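Local coordinates for protein BauA (Acinetobacter baumannii, PDB 6H7F) that probably takes up the iron-loaded siderophore acinetobactin across the outer membrane, as a TonB-dependent receptor, at residues G98-N103 / P126-S131; T313-N318 / L339-D344; G380-P385 / P411-S416. All blocks are in the same frame, centred on the assembly; numbering follows the deposited sequence.

How the contacts relate
Three contacts illustrate how a plug and barrel receptor builds one siderophore site from distant parts of its chain: all touch the same FV8 molecule. Contact 1 joins two plug loops, contact 2 joins barrel strands 302-318 and 331-358, and contact 3 lies where strand 361-381 ends and strand 412-431 begins. The centres of contacts 1 and 2 lie about 13 Å apart, and the two meet where Phe-127 CE2 packs 3.5 Å from Phe-341 CZ. Contact 3 is centred about 12 Å from contact 2 and 22 Å from contact 1. Contact 1 meets the linker and imidazole of FV8, contact 2 chiefly its central carbonyl and oxazoline, contact 3 the catechol.

Contact 1 of 3, residues G98-N103 / P126-S131. With FV8 ((4~{S},5~{R})-2-[2,3-bis(oxidanyl)phenyl]-~{N}-[2-(1~{H}-imidazol-4-yl)ethyl]-5-methyl-~{N}-oxidanyl-4,5-dihydro-1,3-oxazole-4-carboxamide), chain E.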
loop_
_atom_site.group_PDB
_atom_site.type_symbol
_atom_site.label_atom_id
_atom_site.label_comp_id
_atom_site.label_asym_id
_atom_site.label_seq_id
_atom_site.Cartn_x
_atom_site.Cartn_y
_atom_site.Cartn_z
ATOM N N GLY A 98 -14.921 -3.256 14.588
ATOM C CA GLY A 98 -14.975 -4.183 15.725
ATOM C C GLY A 98 -15.435 -3.494 17.004
ATOM O O GLY A 98 -14.979 -3.808 18.093
ATOM N N GLY A 99 -16.365 -2.550 16.865
ATOM C CA GLY A 99 -17.080 -1.977 18.014
ATOM C C GLY A 99 -17.999 -3.002 18.662
ATOM O O GLY A 99 -18.201 -4.084 18.119
ATOM N N TRP A 100 -18.553 -2.657 19.831
ATOM C CA TRP A 100 -19.469 -3.544 20.528
ATOM C C TRP A 100 -20.876 -3.454 19.903
ATOM O O TRP A 100 -21.733 -4.267 20.221
ATOM C CB TRP A 100 -19.485 -3.263 22.039
ATOM C CG TRP A 100 -19.659 -1.825 22.387
ATOM C CD1 TRP A 100 -18.672 -0.898 22.556
ATOM C CD2 TRP A 100 -20.897 -1.136 22.597
ATOM N NE1 TRP A 100 -19.210 0.315 22.876
ATOM C CE2 TRP A 100 -20.574 0.209 22.883
ATOM C CE3 TRP A 100 -22.241 -1.511 22.549
ATOM C CZ2 TRP A 100 -21.550 1.173 23.146
ATOM C CZ3 TRP A 100 -23.208 -0.552 22.785
ATOM C CH2 TRP A 100 -22.865 0.770 23.070
ATOM N N SER A 101 -21.085 -2.483 19.004
ATOM C CA SER A 101 -22.300 -2.422 18.156
ATOM C C SER A 101 -22.018 -1.591 16.900
ATOM O O SER A 101 -21.040 -0.834 16.836
ATOM C CB SER A 101 -23.479 -1.849 18.915
ATOM O OG SER A 101 -23.418 -0.432 18.944
ATOM N N GLU A 102 -22.913 -1.716 15.923
ATOM C CA GLU A 102 -23.007 -0.773 14.828
ATOM C C GLU A 102 -23.358 0.603 15.399
ATOM O O GLU A 102 -23.897 0.721 16.506
ATOM C CB GLU A 102 -24.034 -1.247 13.796
ATOM C CG GLU A 102 -23.692 -2.594 13.152
ATOM C CD GLU A 102 -24.479 -2.927 11.884
ATOM O OE1 GLU A 102 -24.526 -2.063 10.975
ATOM O OE2 GLU A 102 -25.066 -4.035 11.818
ATOM N N ASN A 103 -23.032 1.643 14.638
ATOM C CA ASN A 103 -23.347 2.987 15.007
ATOM C C ASN A 103 -23.546 3.817 13.738
ATOM O O ASN A 103 -22.596 4.044 12.975
ATOM C CB ASN A 103 -22.260 3.605 15.878
ATOM C CG ASN A 103 -22.657 4.958 16.413
ATOM O OD1 ASN A 103 -23.779 5.137 16.898
ATOM N ND2 ASN A 103 -21.759 5.921 16.307
ATOM N N PRO A 126 -31.122 -8.975 15.362
ATOM C CA PRO A 126 -30.030 -8.941 16.338
ATOM C C PRO A 126 -29.903 -7.577 17.047
ATOM O O PRO A 126 -30.204 -6.520 16.452
ATOM C CB PRO A 126 -28.790 -9.253 15.486
ATOM C CG PRO A 126 -29.345 -10.093 14.340
ATOM C CD PRO A 126 -30.694 -9.470 14.045
ATOM N N PHE A 127 -29.473 -7.609 18.313
ATOM C CA PHE A 127 -29.563 -6.457 19.198
ATOM C C PHE A 127 -28.628 -5.326 18.722
ATOM O O PHE A 127 -29.039 -4.162 18.688
ATOM C CB PHE A 127 -29.251 -6.876 20.631
ATOM C CG PHE A 127 -29.751 -5.931 21.693
ATOM C CD1 PHE A 127 -31.102 -5.853 22.005
ATOM C CD2 PHE A 127 -28.866 -5.137 22.401
ATOM C CE1 PHE A 127 -31.551 -4.990 22.993
ATOM C CE2 PHE A 127 -29.318 -4.282 23.393
ATOM C CZ PHE A 127 -30.659 -4.215 23.693
ATOM N N TYR A 128 -27.378 -5.672 18.373
ATOM C CA TYR A 128 -26.284 -4.687 18.258
ATOM C C TYR A 128 -25.584 -4.743 16.875
ATOM O O TYR A 128 -25.092 -3.720 16.398
ATOM C CB TYR A 128 -25.266 -4.875 19.386
ATOM C CG TYR A 128 -25.603 -4.175 20.683
ATOM C CD1 TYR A 128 -26.386 -3.032 20.714
ATOM C CD2 TYR A 128 -25.137 -4.665 21.888
ATOM C CE1 TYR A 128 -26.695 -2.396 21.907
ATOM C CE2 TYR A 128 -25.426 -4.034 23.088
ATOM C CZ TYR A 128 -26.209 -2.896 23.098
ATOM O OH TYR A 128 -26.503 -2.281 24.278
ATOM N N ARG A 129 -25.503 -5.918 16.246
ATOM C CA ARG A 129 -24.887 -6.033 14.915
ATOM C C ARG A 129 -25.536 -7.186 14.145
ATOM O O ARG A 129 -25.746 -8.266 14.690
ATOM C CB ARG A 129 -23.371 -6.256 15.011
ATOM C CG ARG A 129 -22.686 -6.518 13.667
ATOM C CD ARG A 129 -21.256 -5.982 13.584
ATOM N NE ARG A 129 -20.463 -6.442 14.703
ATOM C CZ ARG A 129 -19.835 -5.659 15.580
ATOM N NH1 ARG A 129 -19.650 -4.369 15.327
ATOM N NH2 ARG A 129 -19.351 -6.198 16.684
ATOM N N THR A 130 -25.776 -6.947 12.853
ATOM C CA THR A 130 -26.480 -7.875 11.996
ATOM C C THR A 130 -25.678 -8.093 10.710
ATOM O O THR A 130 -25.471 -7.155 9.929
ATOM C CB THR A 130 -27.883 -7.350 11.643
ATOM O OG1 THR A 130 -28.597 -7.121 12.859
ATOM C CG2 THR A 130 -28.654 -8.314 10.763
ATOM N N SER A 131 -25.294 -9.343 10.466
ATOM C CA SER A 131 -24.692 -9.731 9.202
ATOM C C SER A 131 -25.803 -9.961 8.182
ATOM O O SER A 131 -26.822 -10.538 8.517
ATOM C CB SER A 131 -23.804 -10.934 9.374
ATOM O OG SER A 131 -22.847 -11.010 8.318
HETATM C CAJ FV8 E . -25.778 -1.592 27.704
HETATM N NAN FV8 E . -26.163 -1.574 28.974
HETATM C CAI FV8 E . -25.184 -0.929 29.686
HETATM N NAO FV8 E . -24.171 -0.526 28.848
HETATM C CAT FV8 E . -24.574 -0.940 27.640
HETATM C CAK FV8 E . -23.813 -0.741 26.345
HETATM C CAL FV8 E . -22.563 -1.635 26.313
HETATM N NAY FV8 E . -21.691 -1.256 27.421
HETATM O OAE FV8 E . -21.704 0.049 27.841
HETATM C C FV8 E . -20.872 -2.109 27.998
HETATM O O FV8 E . -20.803 -3.314 27.628
HETATM C CA FV8 E . -20.173 -1.540 29.095
HETATM N N FV8 E . -21.153 -1.055 30.118
HETATM C CB FV8 E . -19.331 -2.538 29.865
HETATM C CG2 FV8 E . -17.872 -2.056 30.056
HETATM O OG1 FV8 E . -19.897 -2.594 31.179
HETATM C CAR FV8 E . -20.904 -1.682 31.286
HETATM C CAV FV8 E . -21.644 -1.562 32.416
HETATM C CAH FV8 E . -21.345 -2.377 33.513
HETATM C CAF FV8 E . -22.094 -2.293 34.701
HETATM C CAG FV8 E . -23.181 -1.404 34.793
HETATM C CAS FV8 E . -23.491 -0.605 33.689
HETATM O OAC FV8 E . -24.522 0.294 33.685
HETATM C CAU FV8 E . -22.727 -0.713 32.521
HETATM O OAD FV8 E . -23.025 0.076 31.473
#
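Two loops of the plug domain, 98-103 and 126-131, meet beside the siderophore, and Trp-100 and Tyr-128 are the pair that reaches it. The six-membered ring of Trp-100 turns its edge to the face of Tyr-128 in a T-shaped stack, planes at 79°, with CZ3 of Trp-100 3.8 Å from CZ of Tyr-128. Phe-127 lies over the opposite face of the tyrosine, which is thereby sandwiched. One face of the indole receives the linker of FV8, whose CAK is 3.6 Å from Trp-100 CZ3; Tyr-128 OH comes 3.6 Å from CAJ of the imidazole.

Away from the ligand the loops are sewn together by polar bonds. Arg-129, its chain bent at chi2 and chi3 (147° and 52°), brings NH1 and NH2 end-on to a single carbonyl: NH2 is 2.8 Å from Gly-99 O, and NH1 makes a longer, less straight bond to it. That oxygen lies in the guanidinium plane. Asp-249 of the barrel takes Arg-129 NE in a salt bridge, tying the same side chain to the wall. Glu-102 N donates to Tyr-128 O at 3.0 Å, while Glu-102 OE2 accepts from Thr-130 N at 3.2 Å. The other carboxylate oxygen is held by Thr-81, which helps fix its rotation. Such loops, braced internally and offering aromatic rings to the ligand, are consistent with the plug side of a TonB-dependent siderophore pocket.

Contact 2 of 3, residues T313-N318 / L339-D344. With FV8 ((4~{S},5~{R})-2-[2,3-bis(oxidanyl)phenyl]-~{N}-[2-(1~{H}-imidazol-4-yl)ethyl]-5-methyl-~{N}-oxidanyl-4,5-dihydro-1,3-oxazole-4-carboxamide), chain E.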
loop_
_atom_site.group_PDB
_atom_site.type_symbol
_atom_site.label_atom_id
_atom_site.label_comp_id
_atom_site.label_asym_id
_atom_site.label_seq_id
_atom_site.Cartn_x
_atom_site.Cartn_y
_atom_site.Cartn_z
ATOM N N THR A 313 -31.618 -12.225 23.172
ATOM C CA THR A 313 -30.308 -11.676 23.072
ATOM C C THR A 313 -29.544 -12.049 24.338
ATOM O O THR A 313 -30.055 -11.838 25.445
ATOM C CB THR A 313 -30.381 -10.155 22.890
ATOM O OG1 THR A 313 -30.950 -9.893 21.609
ATOM C CG2 THR A 313 -29.034 -9.477 22.997
ATOM N N GLU A 314 -28.340 -12.605 24.161
ATOM C CA GLU A 314 -27.333 -12.708 25.228
ATOM C C GLU A 314 -26.099 -11.888 24.835
ATOM O O GLU A 314 -25.428 -12.206 23.858
ATOM C CB GLU A 314 -26.954 -14.166 25.485
ATOM C CG GLU A 314 -28.145 -15.065 25.794
ATOM C CD GLU A 314 -27.843 -16.563 25.823
ATOM O OE1 GLU A 314 -26.657 -16.942 25.761
ATOM O OE2 GLU A 314 -28.793 -17.342 25.893
ATOM N N TYR A 315 -25.853 -10.814 25.588
ATOM C CA TYR A 315 -24.700 -9.923 25.431
ATOM C C TYR A 315 -23.724 -10.143 26.583
ATOM O O TYR A 315 -24.136 -10.205 27.760
ATOM C CB TYR A 315 -25.138 -8.460 25.451
ATOM C CG TYR A 315 -24.033 -7.429 25.386
ATOM C CD1 TYR A 315 -23.596 -6.920 24.177
ATOM C CD2 TYR A 315 -23.462 -6.917 26.538
ATOM C CE1 TYR A 315 -22.609 -5.950 24.109
ATOM C CE2 TYR A 315 -22.496 -5.932 26.492
ATOM C CZ TYR A 315 -22.063 -5.448 25.270
ATOM O OH TYR A 315 -21.095 -4.487 25.218
ATOM N N LYS A 316 -22.439 -10.236 26.234
ATOM C CA LYS A 316 -21.347 -10.316 27.220
ATOM C C LYS A 316 -20.176 -9.447 26.759
ATOM O O LYS A 316 -19.758 -9.520 25.595
ATOM C CB LYS A 316 -20.894 -11.764 27.396
ATOM C CG LYS A 316 -21.909 -12.690 28.053
ATOM C CD LYS A 316 -21.559 -14.171 27.876
ATOM C CE LYS A 316 -22.177 -15.082 28.913
ATOM N NZ LYS A 316 -23.631 -14.846 29.051
ATOM N N TYR A 317 -19.651 -8.641 27.683
ATOM C CA TYR A 317 -18.535 -7.740 27.410
ATOM C C TYR A 317 -17.568 -7.770 28.589
ATOM O O TYR A 317 -17.967 -7.586 29.744
ATOM C CB TYR A 317 -19.027 -6.313 27.152
ATOM C CG TYR A 317 -17.941 -5.297 26.872
ATOM C CD1 TYR A 317 -17.124 -4.807 27.875
ATOM C CD2 TYR A 317 -17.773 -4.773 25.608
ATOM C CE1 TYR A 317 -16.144 -3.854 27.621
ATOM C CE2 TYR A 317 -16.805 -3.821 25.333
ATOM C CZ TYR A 317 -15.980 -3.353 26.340
ATOM O OH TYR A 317 -15.027 -2.401 26.048
ATOM N N ASN A 318 -16.294 -8.013 28.273
ATOM C CA ASN A 318 -15.199 -7.954 29.237
ATOM C C ASN A 318 -14.086 -7.080 28.640
ATOM O O ASN A 318 -13.472 -7.462 27.649
ATOM C CB ASN A 318 -14.726 -9.370 29.585
ATOM C CG ASN A 318 -13.794 -9.439 30.782
ATOM O OD1 ASN A 318 -13.594 -8.452 31.502
ATOM N ND2 ASN A 318 -13.246 -10.621 31.028
ATOM N N LEU A 339 -20.054 -6.518 31.684
ATOM C CA LEU A 339 -21.492 -6.488 31.560
ATOM C C LEU A 339 -21.962 -7.784 30.893
ATOM O O LEU A 339 -21.335 -8.279 29.932
ATOM C CB LEU A 339 -21.891 -5.254 30.753
ATOM C CG LEU A 339 -23.387 -5.086 30.487
ATOM C CD1 LEU A 339 -24.149 -4.789 31.774
ATOM C CD2 LEU A 339 -23.622 -3.969 29.474
ATOM N N ALA A 340 -23.043 -8.348 31.444
ATOM C CA ALA A 340 -23.839 -9.341 30.756
ATOM C C ALA A 340 -25.309 -8.961 30.888
ATOM O O ALA A 340 -25.729 -8.486 31.935
ATOM C CB ALA A 340 -23.568 -10.705 31.326
ATOM N N PHE A 341 -26.071 -9.128 29.810
ATOM C CA PHE A 341 -27.482 -8.999 29.913
ATOM C C PHE A 341 -28.150 -10.002 28.980
ATOM O O PHE A 341 -27.595 -10.373 27.936
ATOM C CB PHE A 341 -27.927 -7.546 29.720
ATOM C CG PHE A 341 -27.691 -6.936 28.362
ATOM C CD1 PHE A 341 -28.559 -7.173 27.312
ATOM C CD2 PHE A 341 -26.654 -6.038 28.161
ATOM C CE1 PHE A 341 -28.361 -6.569 26.073
ATOM C CE2 PHE A 341 -26.462 -5.428 26.927
ATOM C CZ PHE A 341 -27.316 -5.691 25.883
ATOM N N ASP A 342 -29.307 -10.490 29.446
ATOM C CA ASP A 342 -30.179 -11.436 28.732
ATOM C C ASP A 342 -31.541 -10.780 28.581
ATOM O O ASP A 342 -32.080 -10.249 29.553
ATOM C CB ASP A 342 -30.342 -12.762 29.487
ATOM C CG ASP A 342 -29.021 -13.459 29.775
ATOM O OD1 ASP A 342 -28.166 -13.478 28.871
ATOM O OD2 ASP A 342 -28.858 -13.968 30.903
ATOM N N VAL A 343 -32.067 -10.778 27.360
ATOM C CA VAL A 343 -33.326 -10.153 27.121
ATOM C C VAL A 343 -34.180 -11.091 26.261
ATOM O O VAL A 343 -33.691 -11.700 25.326
ATOM C CB VAL A 343 -33.160 -8.726 26.553
ATOM C CG1 VAL A 343 -32.005 -8.607 25.598
ATOM C CG2 VAL A 343 -34.441 -8.195 25.926
ATOM N N ASP A 344 -35.427 -11.294 26.717
ATOM C CA ASP A 344 -36.471 -12.071 26.020
ATOM C C ASP A 344 -37.533 -11.101 25.505
ATOM O O ASP A 344 -38.138 -10.342 26.289
ATOM C CB ASP A 344 -37.154 -13.096 26.937
ATOM C CG ASP A 344 -36.304 -14.306 27.284
ATOM O OD1 ASP A 344 -35.646 -14.836 26.371
ATOM O OD2 ASP A 344 -36.305 -14.710 28.474
HETATM C CAJ FV8 E . -25.778 -1.592 27.704
HETATM N NAN FV8 E . -26.163 -1.574 28.974
HETATM C CAI FV8 E . -25.184 -0.929 29.686
HETATM N NAO FV8 E . -24.171 -0.526 28.848
HETATM C CAT FV8 E . -24.574 -0.940 27.640
HETATM C CAK FV8 E . -23.813 -0.741 26.345
HETATM C CAL FV8 E . -22.563 -1.635 26.313
HETATM N NAY FV8 E . -21.691 -1.256 27.421
HETATM O OAE FV8 E . -21.704 0.049 27.841
HETATM C C FV8 E . -20.872 -2.109 27.998
HETATM O O FV8 E . -20.803 -3.314 27.628
HETATM C CA FV8 E . -20.173 -1.540 29.095
HETATM N N FV8 E . -21.153 -1.055 30.118
HETATM C CB FV8 E . -19.331 -2.538 29.865
HETATM C CG2 FV8 E . -17.872 -2.056 30.056
HETATM O OG1 FV8 E . -19.897 -2.594 31.179
HETATM C CAR FV8 E . -20.904 -1.682 31.286
HETATM C CAV FV8 E . -21.644 -1.562 32.416
HETATM C CAH FV8 E . -21.345 -2.377 33.513
HETATM C CAF FV8 E . -22.094 -2.293 34.701
HETATM C CAG FV8 E . -23.181 -1.404 34.793
HETATM C CAS FV8 E . -23.491 -0.605 33.689
HETATM O OAC FV8 E . -24.522 0.294 33.685
HETATM C CAU FV8 E . -22.727 -0.713 32.521
HETATM O OAD FV8 E . -23.025 0.076 31.473
HETATM O O HOH W 1 -25.329 -12.689 28.638
#
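Strands 313-318 and 339-344 run antiparallel, their axes 4.7 Å apart, with paired backbone bonds at Thr-313 with Val-343, Tyr-315 with Phe-341 and Tyr-317 with Leu-339. The side chains of these pairs share the face that looks toward plug and ligand. There CB of Tyr-315 sits over the centre of the Phe-341 ring, a CH-pi contact of 3.6 Å to the centroid. The two rings are nearly parallel, 17° apart, but offset, with little of one above the other. Phe-341 adopts chi1 65°, with CG between its backbone N and carbonyl carbon, which swings the ring across to its neighbour. Tyr-315 has CG opposite the backbone N (chi1 176°); its ring rises from the sheet while leaning toward the Tyr-317 end, and crosses Leu-339 at about a right angle, CE2 3.7 Å from Leu-339 CD2.

This inner wall of the beta-barrel here becomes a binding surface. Tyr-315 OH donates to the hydroxamate carbonyl oxygen O of FV8 at 2.7 Å, the acceptor lying at the edge of the ring, and Arg-256 also bonds to the ligand. Tyr-317 lays a ring face against carbonyl carbon C, its CE1 3.5 Å from the oxazoline methyl CG2, while Leu-339 CB is 3.4 Å from ring oxygen OG1. On the other face of the sheet, a water accepts from Lys-316 NZ at 2.8 Å and also bonds Asp-342 OD1 and Tyr-315 O, linking the strands.

Contact 3 of 3, residues G380-P385 / P411-S416; sequences GYRIIP and PFLFHS. With FV8 ((4~{S},5~{R})-2-[2,3-bis(oxidanyl)phenyl]-~{N}-[2-(1~{H}-imidazol-4-yl)ethyl]-5-methyl-~{N}-oxidanyl-4,5-dihydro-1,3-oxazole-4-carboxamide), chain E.
Backbone hydrogen bonding joins Gly-380 to Pro-411 where strand 361-381 ends and strand 412-431 begins: Gly-380 N donates to Pro-411 O at 3.0 Å, with an N-H...O angle of 150°. Just beyond, Leu-413 and Phe-414 both pair with Asp-378, a classic beta bulge near the start of strand 412-431.

The CH-pi part belongs to Tyr-381. Its ring takes CD of Pro-411 over one face, 3.5 Å from the centroid, and CD of Pro-385 lies over the opposite face, so the aromatic ring is held between two prolines. The Tyr-381 hydroxyl is hydrogen-bonded to Thr-409, which further restrains the ring.

Van der Waals contacts are made by Leu-413, which lays its branch against the glycine backbone: CD1 is 3.4 Å from Gly-380 N, and CD2 approaches Arg-382 NH2 only loosely. With no side chain on Gly-380, the catechol of FV8 can come close, CAF being 4.0 Å from Gly-380 CA.

The charged end is Arg-382. Its chain bends at chi3 (-92°) and turns a guanidinium face to the CAG edge of the catechol, CAG 3.8 Å from the guanidinium plane. NH1 of Arg-382 stands 3.5 Å from the catechol oxygen OAC. Positive charge near OAC would probably favour a deprotonated, anionic catecholate, so to the tyrosine-proline packing this surface probably adds an electrostatic attraction for the siderophore.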
loop_
_atom_site.group_PDB
_atom_site.type_symbol
_atom_site.label_atom_id
_atom_site.label_comp_id
_atom_site.label_asym_id
_atom_site.label_seq_id
_atom_site.Cartn_x
_atom_site.Cartn_y
_atom_site.Cartn_z
ATOM N N GLY A 380 -23.177 -6.998 36.012
ATOM C CA GLY A 380 -22.057 -6.159 35.651
ATOM C C GLY A 380 -21.223 -5.692 36.830
ATOM O O GLY A 380 -21.632 -5.770 37.987
ATOM N N TYR A 381 -20.028 -5.194 36.494
ATOM C CA TYR A 381 -19.214 -4.418 37.374
ATOM C C TYR A 381 -18.990 -3.038 36.756
ATOM O O TYR A 381 -18.572 -2.939 35.611
ATOM C CB TYR A 381 -17.838 -5.055 37.550
ATOM C CG TYR A 381 -17.761 -6.352 38.317
ATOM C CD1 TYR A 381 -18.013 -6.407 39.679
ATOM C CD2 TYR A 381 -17.314 -7.506 37.690
ATOM C CE1 TYR A 381 -17.869 -7.592 40.390
ATOM C CE2 TYR A 381 -17.159 -8.691 38.383
ATOM C CZ TYR A 381 -17.442 -8.738 39.735
ATOM O OH TYR A 381 -17.266 -9.922 40.387
ATOM N N ARG A 382 -19.237 -1.991 37.543
ATOM C CA ARG A 382 -18.696 -0.655 37.281
ATOM C C ARG A 382 -17.258 -0.607 37.813
ATOM O O ARG A 382 -16.397 0.036 37.250
ATOM C CB ARG A 382 -19.588 0.419 37.920
ATOM C CG ARG A 382 -20.830 0.771 37.105
ATOM C CD ARG A 382 -21.843 1.661 37.840
ATOM N NE ARG A 382 -22.881 0.906 38.555
ATOM C CZ ARG A 382 -24.093 0.620 38.070
ATOM N NH1 ARG A 382 -24.581 1.300 37.044
ATOM N NH2 ARG A 382 -24.812 -0.348 38.610
ATOM N N ILE A 383 -17.016 -1.343 38.895
ATOM C CA ILE A 383 -15.699 -1.492 39.476
ATOM C C ILE A 383 -15.426 -2.987 39.647
ATOM O O ILE A 383 -16.114 -3.646 40.412
ATOM C CB ILE A 383 -15.620 -0.750 40.823
ATOM C CG1 ILE A 383 -15.846 0.755 40.653
ATOM C CG2 ILE A 383 -14.311 -1.054 41.524
ATOM C CD1 ILE A 383 -15.898 1.517 41.968
ATOM N N ILE A 384 -14.431 -3.508 38.924
ATOM C CA ILE A 384 -14.072 -4.897 39.037
ATOM C C ILE A 384 -13.136 -5.066 40.231
ATOM O O ILE A 384 -12.096 -4.428 40.273
ATOM C CB ILE A 384 -13.415 -5.401 37.745
ATOM C CG1 ILE A 384 -14.264 -5.113 36.509
ATOM C CG2 ILE A 384 -13.074 -6.883 37.864
ATOM C CD1 ILE A 384 -13.561 -5.448 35.211
ATOM N N PRO A 385 -13.468 -5.923 41.227
ATOM C CA PRO A 385 -12.568 -6.186 42.349
ATOM C C PRO A 385 -11.205 -6.680 41.849
ATOM O O PRO A 385 -11.140 -7.602 41.039
ATOM C CB PRO A 385 -13.286 -7.278 43.168
ATOM C CG PRO A 385 -14.755 -7.134 42.780
ATOM C CD PRO A 385 -14.731 -6.670 41.336
ATOM N N PRO A 411 -21.731 -9.838 38.764
ATOM C CA PRO A 411 -22.860 -10.184 39.616
ATOM C C PRO A 411 -24.166 -9.538 39.124
ATOM O O PRO A 411 -24.140 -8.506 38.457
ATOM C CB PRO A 411 -22.448 -9.593 40.969
ATOM C CG PRO A 411 -21.665 -8.343 40.586
ATOM C CD PRO A 411 -20.941 -8.713 39.299
ATOM N N PHE A 412 -25.290 -10.138 39.506
ATOM C CA PHE A 412 -26.605 -9.674 39.151
ATOM C C PHE A 412 -26.809 -8.256 39.690
ATOM O O PHE A 412 -26.456 -7.966 40.820
ATOM C CB PHE A 412 -27.661 -10.638 39.697
ATOM C CG PHE A 412 -29.084 -10.170 39.534
ATOM C CD1 PHE A 412 -29.720 -10.251 38.302
ATOM C CD2 PHE A 412 -29.789 -9.658 40.615
ATOM C CE1 PHE A 412 -31.035 -9.835 38.155
ATOM C CE2 PHE A 412 -31.102 -9.236 40.468
ATOM C CZ PHE A 412 -31.720 -9.317 39.236
ATOM N N LEU A 413 -27.385 -7.384 38.851
ATOM C CA LEU A 413 -27.641 -5.995 39.201
ATOM C C LEU A 413 -29.151 -5.762 39.361
ATOM O O LEU A 413 -29.585 -5.233 40.366
ATOM C CB LEU A 413 -27.060 -5.079 38.115
ATOM C CG LEU A 413 -25.538 -5.068 37.994
ATOM C CD1 LEU A 413 -25.106 -4.256 36.793
ATOM C CD2 LEU A 413 -24.887 -4.536 39.267
ATOM N N PHE A 414 -29.938 -6.108 38.338
ATOM C CA PHE A 414 -31.358 -5.790 38.350
ATOM C C PHE A 414 -32.087 -6.497 37.205
ATOM O O PHE A 414 -31.498 -6.812 36.157
ATOM C CB PHE A 414 -31.581 -4.276 38.294
ATOM C CG PHE A 414 -31.025 -3.588 37.074
ATOM C CD1 PHE A 414 -31.723 -3.590 35.877
ATOM C CD2 PHE A 414 -29.811 -2.913 37.132
ATOM C CE1 PHE A 414 -31.209 -2.954 34.758
ATOM C CE2 PHE A 414 -29.296 -2.284 36.010
ATOM C CZ PHE A 414 -29.990 -2.315 34.822
ATOM N N HIS A 415 -33.378 -6.761 37.454
ATOM C CA HIS A 415 -34.352 -7.205 36.474
ATOM C C HIS A 415 -35.135 -5.986 35.977
ATOM O O HIS A 415 -35.435 -5.076 36.747
ATOM C CB HIS A 415 -35.261 -8.273 37.108
ATOM C CG HIS A 415 -36.274 -8.854 36.180
ATOM N ND1 HIS A 415 -35.982 -9.910 35.325
ATOM C CD2 HIS A 415 -37.576 -8.551 35.974
ATOM C CE1 HIS A 415 -37.059 -10.216 34.624
ATOM N NE2 HIS A 415 -38.049 -9.394 35.002
ATOM N N SER A 416 -35.455 -5.962 34.685
ATOM C CA SER A 416 -36.169 -4.835 34.112
ATOM C C SER A 416 -37.124 -5.337 33.030
ATOM O O SER A 416 -36.939 -6.425 32.504
ATOM C CB SER A 416 -35.203 -3.794 33.581
ATOM O OG SER A 416 -34.509 -4.283 32.446
HETATM C CAJ FV8 E . -25.778 -1.592 27.704
HETATM N NAN FV8 E . -26.163 -1.574 28.974
HETATM C CAI FV8 E . -25.184 -0.929 29.686
HETATM N NAO FV8 E . -24.171 -0.526 28.848
HETATM C CAT FV8 E . -24.574 -0.940 27.640
HETATM C CAK FV8 E . -23.813 -0.741 26.345
HETATM C CAL FV8 E . -22.563 -1.635 26.313
HETATM N NAY FV8 E . -21.691 -1.256 27.421
HETATM O OAE FV8 E . -21.704 0.049 27.841
HETATM C C FV8 E . -20.872 -2.109 27.998
HETATM O O FV8 E . -20.803 -3.314 27.628
HETATM C CA FV8 E . -20.173 -1.540 29.095
HETATM N N FV8 E . -21.153 -1.055 30.118
HETATM C CB FV8 E . -19.331 -2.538 29.865
HETATM C CG2 FV8 E . -17.872 -2.056 30.056
HETATM O OG1 FV8 E . -19.897 -2.594 31.179
HETATM C CAR FV8 E . -20.904 -1.682 31.286
HETATM C CAV FV8 E . -21.644 -1.562 32.416
HETATM C CAH FV8 E . -21.345 -2.377 33.513
HETATM C CAF FV8 E . -22.094 -2.293 34.701
HETATM C CAG FV8 E . -23.181 -1.404 34.793
HETATM C CAS FV8 E . -23.491 -0.605 33.689
HETATM O OAC FV8 E . -24.522 0.294 33.685
HETATM C CAU FV8 E . -22.727 -0.713 32.521
HETATM O OAD FV8 E . -23.025 0.076 31.473
#